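Local atomic coordinates of toll-like receptor 13 (PDB entry 4Z0C), a protein that recognizes and binds bacterial 23S rRNA as an innate immune receptor, signalling through MYD88 and TRAF6 to activate NF-kappa-B and the inflammatory response. Residues T585-G588 with D589-L592. Residues are numbered along the deposited sequence; the frame is centred on the assembly and turned at random.
Sequences TKDG and DRSL. With nucleotides of chain D.
Ser591 OG donates to Thr585 OG1 over 2.6 Å and accepts from the backbone N of Asp587 at 3.1 Å, which ties one hydroxyl to two points of 585-587. Its chi1 of 60° sets OG between its own backbone N and carbonyl carbon, directed back at 585-587. Thr585 OG1 is also hydrogen-bonded to Asn613 OD1, so the pair of hydroxyls continues into the next coil of the solenoid. Residues 585-592 belong to leucine-rich repeat 23 of the ectodomain, where the chain leaves strand 579-581 and makes a short helix, 588-591, before strand 592-594. At the start of this helix Gly588 O accepts from Ser591 N at 3.0 Å, with the donor well above the carbonyl plane, and from Leu592 N, which lies almost straight ahead of the carbonyl. Asp587 OD2 meets the guanidinium edge of Arg590 in a salt bridge, 2.7 Å from NH1. The hydrogen bond within it is bent and weak, and the carboxylate and guanidinium planes stand 60° apart. The aliphatic part of Arg590 faces the bound RNA, its CG 3.5 Å from OP2 of A9 of chain D, while Phe636 of the second subunit packs against the same residue.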
loop_
_atom_site.group_PDB
_atom_site.type_symbol
_atom_site.label_atom_id
_atom_site.label_comp_id
_atom_site.label_asym_id
_atom_site.label_seq_id
_atom_site.Cartn_x
_atom_site.Cartn_y
_atom_site.Cartn_z
ATOM N N THR A 585 -5.156 -10.882 -11.189
ATOM C CA THR A 585 -5.166 -11.678 -9.962
ATOM C C THR A 585 -3.996 -12.661 -9.954
ATOM O O THR A 585 -3.532 -13.063 -8.897
ATOM C CB THR A 585 -6.505 -12.408 -9.723
ATOM O OG1 THR A 585 -6.597 -13.586 -10.554
ATOM C CG2 THR A 585 -7.678 -11.466 -9.982
ATOM N N LYS A 586 -3.569 -13.080 -11.141
ATOM C CA LYS A 586 -2.275 -13.739 -11.334
ATOM C C LYS A 586 -2.120 -15.210 -10.943
ATOM O O LYS A 586 -1.079 -15.787 -11.233
ATOM C CB LYS A 586 -1.134 -12.927 -10.708
ATOM C CG LYS A 586 -0.855 -11.586 -11.369
ATOM C CD LYS A 586 0.556 -11.111 -11.031
ATOM C CE LYS A 586 0.767 -9.615 -11.311
ATOM N NZ LYS A 586 0.255 -8.729 -10.209
ATOM N N ASP A 587 -3.097 -15.840 -10.299
ATOM C CA ASP A 587 -3.048 -17.313 -10.288
ATOM C C ASP A 587 -4.406 -17.981 -10.192
ATOM O O ASP A 587 -4.816 -18.476 -9.136
ATOM C CB ASP A 587 -2.027 -17.916 -9.297
ATOM C CG ASP A 587 -2.287 -17.526 -7.884
ATOM O OD1 ASP A 587 -3.079 -16.587 -7.685
ATOM O OD2 ASP A 587 -1.672 -18.132 -6.979
ATOM N N GLY A 588 -5.052 -18.005 -11.356
ATOM C CA GLY A 588 -6.384 -18.525 -11.589
ATOM C C GLY A 588 -7.265 -19.057 -10.480
ATOM O O GLY A 588 -7.956 -18.291 -9.800
ATOM N N ASP A 589 -7.254 -20.374 -10.314
ATOM C CA ASP A 589 -8.222 -21.031 -9.455
ATOM C C ASP A 589 -8.126 -20.535 -8.016
ATOM O O ASP A 589 -9.143 -20.363 -7.344
ATOM C CB ASP A 589 -8.071 -22.551 -9.533
ATOM C CG ASP A 589 -8.738 -23.142 -10.776
ATOM O OD1 ASP A 589 -9.705 -22.527 -11.270
ATOM O OD2 ASP A 589 -8.306 -24.220 -11.254
ATOM N N ARG A 590 -6.909 -20.259 -7.565
ATOM C CA ARG A 590 -6.703 -19.752 -6.215
ATOM C C ARG A 590 -7.171 -18.309 -6.065
ATOM O O ARG A 590 -7.708 -17.959 -5.027
ATOM C CB ARG A 590 -5.233 -19.855 -5.811
ATOM C CG ARG A 590 -4.730 -21.280 -5.633
ATOM C CD ARG A 590 -3.290 -21.271 -5.156
ATOM N NE ARG A 590 -2.499 -22.296 -5.822
ATOM C CZ ARG A 590 -1.555 -22.045 -6.722
ATOM N NH1 ARG A 590 -1.257 -20.801 -7.041
ATOM N NH2 ARG A 590 -0.888 -23.040 -7.287
ATOM N N SER A 591 -7.033 -17.494 -7.113
ATOM C CA SER A 591 -7.269 -16.052 -6.982
ATOM C C SER A 591 -8.541 -15.542 -7.643
ATOM O O SER A 591 -8.927 -14.386 -7.434
ATOM C CB SER A 591 -6.084 -15.254 -7.539
ATOM O OG SER A 591 -5.861 -15.517 -8.908
ATOM N N LEU A 592 -9.189 -16.393 -8.438
ATOM C CA LEU A 592 -10.339 -15.952 -9.222
ATOM C C LEU A 592 -11.390 -17.036 -9.292
ATOM O O LEU A 592 -11.076 -18.175 -9.598
ATOM C CB LEU A 592 -9.896 -15.615 -10.644
ATOM C CG LEU A 592 -10.568 -14.490 -11.445
ATOM C CD1 LEU A 592 -10.517 -14.808 -12.946
ATOM C CD2 LEU A 592 -11.977 -14.155 -10.994
ATOM P P A D 9 -5.271 -21.686 -1.488
ATOM O OP1 A D 9 -4.488 -22.941 -1.660
ATOM O OP2 A D 9 -6.243 -21.175 -2.476
ATOM O "O5'" A D 9 -6.053 -21.830 -0.111
ATOM C "C5'" A D 9 -6.869 -20.760 0.342
ATOM C "C4'" A D 9 -7.271 -20.926 1.775
ATOM O "O4'" A D 9 -6.133 -20.636 2.634
ATOM C "C3'" A D 9 -8.398 -20.006 2.219
ATOM O "O3'" A D 9 -9.275 -20.731 3.077
ATOM C "C2'" A D 9 -7.668 -18.898 2.989
ATOM O "O2'" A D 9 -8.440 -18.276 3.996
ATOM C "C1'" A D 9 -6.471 -19.641 3.574
ATOM N N9 A D 9 -5.276 -18.806 3.759
ATOM C C8 A D 9 -4.711 -17.939 2.848
ATOM N N7 A D 9 -3.619 -17.340 3.266
ATOM C C5 A D 9 -3.438 -17.856 4.547
ATOM C C6 A D 9 -2.458 -17.619 5.538
ATOM N N6 A D 9 -1.429 -16.771 5.373
ATOM N N1 A D 9 -2.568 -18.300 6.716
ATOM C C2 A D 9 -3.600 -19.143 6.865
ATOM N N3 A D 9 -4.579 -19.436 6.006
ATOM C C4 A D 9 -4.445 -18.761 4.857
#